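Local coordinates for peptide synthetase NRPS type II-PCP (Streptomyces verticillus, PDB 4NEO), which is a free-standing (type II) peptidyl carrier protein, a small helical domain of the phosphopantetheine-attachment family, at residues A[77-80]-A[81-85]; A[23-26]-A[27-31]. All coordinates share one frame; numbering follows the deposited sequence.

Contact 1: A[77-80]-A[81-85]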
loop_
_atom_site.group_PDB
_atom_site.type_symbol
_atom_site.label_atom_id
_atom_site.label_comp_id
_atom_site.label_asym_id
_atom_site.label_seq_id
_atom_site.Cartn_x
_atom_site.Cartn_y
_atom_site.Cartn_z
ATOM N N ALA A 77 -0.722 -1.153 5.739
ATOM C CA ALA A 77 -0.348 -0.032 6.668
ATOM C C ALA A 77 1.165 0.314 6.630
ATOM O O ALA A 77 1.539 1.483 6.693
ATOM C CB ALA A 77 -0.757 -0.332 8.089
ATOM N N GLY A 78 1.996 -0.721 6.568
ATOM C CA GLY A 78 3.443 -0.593 6.489
ATOM C C GLY A 78 3.828 0.125 5.216
ATOM O O GLY A 78 4.594 1.067 5.257
HETATM N N MSE A 79 3.248 -0.301 4.095
HETATM C CA MSE A 79 3.533 0.297 2.804
HETATM C C MSE A 79 3.109 1.722 2.782
HETATM O O MSE A 79 3.830 2.591 2.256
HETATM C CB MSE A 79 2.915 -0.514 1.683
HETATM C CG MSE A 79 3.206 0.085 0.296
HETATM SE SE MSE A 79 2.490 -1.163 -1.084
HETATM C CE MSE A 79 3.453 -0.323 -2.532
ATOM N N THR A 80 1.929 1.984 3.333
ATOM C CA THR A 80 1.380 3.331 3.422
ATOM C C THR A 80 2.354 4.258 4.141
ATOM O O THR A 80 2.664 5.370 3.684
ATOM C CB THR A 80 0.006 3.313 4.141
ATOM O OG1 THR A 80 -0.908 2.572 3.325
ATOM C CG2 THR A 80 -0.533 4.729 4.306
ATOM N N ASP A 81 2.825 3.801 5.282
ATOM C CA ASP A 81 3.736 4.586 6.091
ATOM C C ASP A 81 5.020 4.838 5.352
ATOM O O ASP A 81 5.524 5.943 5.430
ATOM C CB ASP A 81 4.029 3.919 7.446
ATOM C CG ASP A 81 2.887 4.154 8.482
ATOM O OD1 ASP A 81 1.802 4.701 8.145
ATOM O OD2 ASP A 81 3.067 3.787 9.656
ATOM N N HIS A 82 5.547 3.843 4.631
ATOM C CA HIS A 82 6.837 3.931 3.899
ATOM C C HIS A 82 6.698 4.817 2.654
ATOM O O HIS A 82 7.683 5.378 2.144
ATOM C CB HIS A 82 7.241 2.523 3.417
ATOM C CG HIS A 82 8.627 2.052 3.801
ATOM N ND1 HIS A 82 9.192 2.263 5.041
ATOM C CD2 HIS A 82 9.499 1.252 3.132
ATOM C CE1 HIS A 82 10.375 1.672 5.097
ATOM N NE2 HIS A 82 10.585 1.051 3.949
ATOM N N VAL A 83 5.497 4.853 2.078
ATOM C CA VAL A 83 5.197 5.794 1.006
ATOM C C VAL A 83 4.926 7.186 1.607
ATOM O O VAL A 83 5.464 8.128 1.139
ATOM C CB VAL A 83 4.022 5.317 0.129
ATOM C CG1 VAL A 83 3.591 6.388 -0.836
ATOM C CG2 VAL A 83 4.324 3.998 -0.566
ATOM N N HIS A 84 4.087 7.304 2.636
ATOM C CA HIS A 84 3.642 8.619 3.243
ATOM C C HIS A 84 4.770 9.450 3.768
ATOM O O HIS A 84 4.606 10.711 3.887
ATOM C CB HIS A 84 2.519 8.412 4.358
ATOM C CG HIS A 84 2.142 9.650 5.164
ATOM N ND1 HIS A 84 1.199 10.580 4.745
ATOM C CD2 HIS A 84 2.540 10.061 6.400
ATOM C CE1 HIS A 84 1.065 11.518 5.675
ATOM N NE2 HIS A 84 1.862 11.227 6.687
ATOM N N ALA A 85 5.874 8.727 4.075
ATOM C CA ALA A 85 7.182 9.254 4.502
ATOM C C ALA A 85 7.884 9.923 3.356
ATOM O O ALA A 85 8.310 11.085 3.462
ATOM C CB ALA A 85 8.093 8.148 5.057
#
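Helix 76-86, the last helix of this carrier-protein domain, passes through Met79 and Val83, whose side chains lie next to each other one turn apart and point the same way. Met79 is modelled as selenomethionine. It holds CG anti to the backbone N (chi1 -180°) and runs on extended to its methyl, and its CG meets CG2 of Val83 at 4.2 Å. That same CG2 stands anti to the carbonyl carbon of Val83, which folds it back over the preceding turn to 3.2 Å from Met79 O, the oxygen that accepts a bond from Val83 N at 2.8 Å. Further i to i+4 bonds carry the helix on: Asp81 N to Ala77 O and His82 N to Gly78 O, both 3.0 Å, and a short one of 2.6 Å from His84 N to Thr80 O that runs almost straight out from the carbonyl. CB of His84 also comes to 3.1 Å from Thr80 O. On the solvent side Asp81 holds CG beside its own backbone N, which brings CG to 3.5 Å from Ala77 O; the carboxylate takes its charged partner elsewhere, OD1 forming a salt bridge with Arg14. Thr80 OG1 is satisfied within the helix by Val76 O. Around the helix, Met79 packs on Val69, Leu70 and Thr73 of helix 67-73 and Val83 on Leu65, while Thr80 and His84 face the long helix 7-28, touching Ile21 and Glu10 respectively.

Contact 2: A[23-26]-A[27-31]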
loop_
_atom_site.group_PDB
_atom_site.type_symbol
_atom_site.label_atom_id
_atom_site.label_comp_id
_atom_site.label_asym_id
_atom_site.label_seq_id
_atom_site.Cartn_x
_atom_site.Cartn_y
_atom_site.Cartn_z
ATOM N N ALA A 23 -7.432 -0.731 -1.297
ATOM C CA ALA A 23 -8.306 -1.059 -2.409
ATOM C C ALA A 23 -7.507 -1.612 -3.579
ATOM O O ALA A 23 -7.962 -2.540 -4.239
ATOM C CB ALA A 23 -9.087 0.166 -2.846
ATOM N N ILE A 24 -6.313 -1.064 -3.831
ATOM C CA ILE A 24 -5.409 -1.599 -4.878
ATOM C C ILE A 24 -4.996 -3.037 -4.604
ATOM O O ILE A 24 -5.060 -3.877 -5.503
ATOM C CB ILE A 24 -4.165 -0.694 -5.041
ATOM C CG1 ILE A 24 -4.554 0.607 -5.720
ATOM C CG2 ILE A 24 -3.046 -1.376 -5.815
ATOM C CD1 ILE A 24 -3.458 1.663 -5.631
ATOM N N TRP A 25 -4.568 -3.325 -3.364
ATOM C CA TRP A 25 -4.273 -4.700 -2.964
ATOM C C TRP A 25 -5.475 -5.635 -3.167
ATOM O O TRP A 25 -5.344 -6.758 -3.636
ATOM C CB TRP A 25 -3.867 -4.775 -1.469
ATOM C CG TRP A 25 -2.496 -4.283 -1.114
ATOM C CD1 TRP A 25 -1.893 -3.152 -1.534
ATOM C CD2 TRP A 25 -1.569 -4.925 -0.237
ATOM N NE1 TRP A 25 -0.626 -3.049 -1.000
ATOM C CE2 TRP A 25 -0.407 -4.118 -0.189
ATOM C CE3 TRP A 25 -1.604 -6.100 0.502
ATOM C CZ2 TRP A 25 0.706 -4.444 0.591
ATOM C CZ3 TRP A 25 -0.487 -6.443 1.266
ATOM C CH2 TRP A 25 0.651 -5.621 1.295
ATOM N N ALA A 26 -6.641 -5.205 -2.726
ATOM C CA ALA A 26 -7.805 -6.054 -2.769
ATOM C C ALA A 26 -8.147 -6.382 -4.194
ATOM O O ALA A 26 -8.422 -7.531 -4.501
ATOM C CB ALA A 26 -9.000 -5.389 -2.105
ATOM N N GLU A 27 -8.155 -5.361 -5.049
ATOM C CA GLU A 27 -8.477 -5.535 -6.468
ATOM C C GLU A 27 -7.474 -6.435 -7.101
ATOM O O GLU A 27 -7.842 -7.328 -7.819
ATOM C CB GLU A 27 -8.436 -4.226 -7.242
ATOM C CG GLU A 27 -9.558 -3.269 -6.901
ATOM C CD GLU A 27 -9.440 -1.947 -7.640
ATOM O OE1 GLU A 27 -9.204 -1.994 -8.885
ATOM O OE2 GLU A 27 -9.598 -0.882 -6.974
ATOM N N THR A 28 -6.199 -6.217 -6.822
ATOM C CA THR A 28 -5.169 -7.012 -7.449
ATOM C C THR A 28 -5.219 -8.458 -7.006
ATOM O O THR A 28 -4.982 -9.349 -7.812
ATOM C CB THR A 28 -3.768 -6.459 -7.157
ATOM O OG1 THR A 28 -3.714 -5.076 -7.562
ATOM C CG2 THR A 28 -2.700 -7.318 -7.899
ATOM N N LEU A 29 -5.510 -8.686 -5.725
ATOM C CA LEU A 29 -5.510 -10.043 -5.176
ATOM C C LEU A 29 -6.878 -10.690 -5.298
ATOM O O LEU A 29 -7.081 -11.807 -4.831
ATOM C CB LEU A 29 -5.056 -10.042 -3.726
ATOM C CG LEU A 29 -3.648 -9.502 -3.547
ATOM C CD1 LEU A 29 -3.442 -9.168 -2.094
ATOM C CD2 LEU A 29 -2.599 -10.486 -4.023
ATOM N N GLY A 30 -7.801 -9.991 -5.960
ATOM C CA GLY A 30 -9.175 -10.425 -6.118
ATOM C C GLY A 30 -9.955 -10.684 -4.833
ATOM O O GLY A 30 -10.644 -11.695 -4.748
ATOM N N ARG A 31 -9.893 -9.787 -3.849
ATOM C CA ARG A 31 -10.668 -9.956 -2.616
ATOM C C ARG A 31 -11.581 -8.774 -2.456
ATOM O O ARG A 31 -11.313 -7.738 -3.067
ATOM C CB ARG A 31 -9.728 -10.064 -1.442
ATOM C CG ARG A 31 -8.623 -11.046 -1.728
ATOM C CD ARG A 31 -7.556 -10.847 -0.703
ATOM N NE ARG A 31 -8.122 -11.203 0.580
ATOM C CZ ARG A 31 -8.108 -12.432 1.072
ATOM N NH1 ARG A 31 -8.658 -12.661 2.252
ATOM N NH2 ARG A 31 -7.522 -13.423 0.402
#
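The indole of Trp25 meets the second segment through Leu29, whose CD1 comes obliquely to the benzo ring, 4.4 Å from CE3. The Trp25 side chain also touches Leu43 and Ile53 from loops and Val76 of helix 76-86. Leu29 has CG anti to its carbonyl carbon (chi1 -60°), which lays the branch back along the helix, with CG only 3.2 Å from Trp25 O. The side chain of Glu27, which ends in the other flat group, folds back in a similar way on the exposed side: its CG passes 3.2 Å from Ala23 O and the chain continues extended, carrying OE1 to a salt bridge with Arg56 of helix 54-61. Between them in sequence, Thr28 binds one oxygen twice. OG1 of Thr28 donates to Ile24 O at 2.7 Å, and Thr28 N reaches Ile24 O at 2.9 Å from the opposite face of the carbonyl plane. The hydroxyl can fold back because chi1 of -55° sets OG1 beside its own backbone N, and the side chain then runs next to Ile24, pointing the same way. Here helix 7-28 ends in a Schellman motif. Gly30 has a positive phi of 58°, which turns the chain out of the helix and back across its last turn; Arg31 N donates to Ala26 O at 2.8 Å and Gly30 N to Glu27 O at 3.2 Å. The reversal also brings Arg31 O to 3.4 Å from CB of Ala26, a small side chain buried under the returning chain. The side chain of Arg31 leads away from the helix and touches Leu43, while Ile24 packs on Val57 and Leu60 and Thr28 on His49 and Ile53.

How the contacts relate
The two contacts lie about 17 Å apart centre to centre, on opposite sides of the chain's centre, yet they touch: Met79 SE of contact 1 packs 3.6 Å from Trp25 NE1 of contact 2, joining helix 76-86 to helix 7-28. Each is a stretch of helix with one side turned to the interior and the other to solvent. Contact 1 is nearer the middle of the domain and stays helical, its i to i+4 backbone bonds running on through the segments. Contact 2 is farther out and includes a helix end, where a hydroxyl adds a second bond to one carbonyl and a positive-phi glycine replaces the regular i to i+4 pattern. Both carry an exposed acid paired with an arginine of another helix.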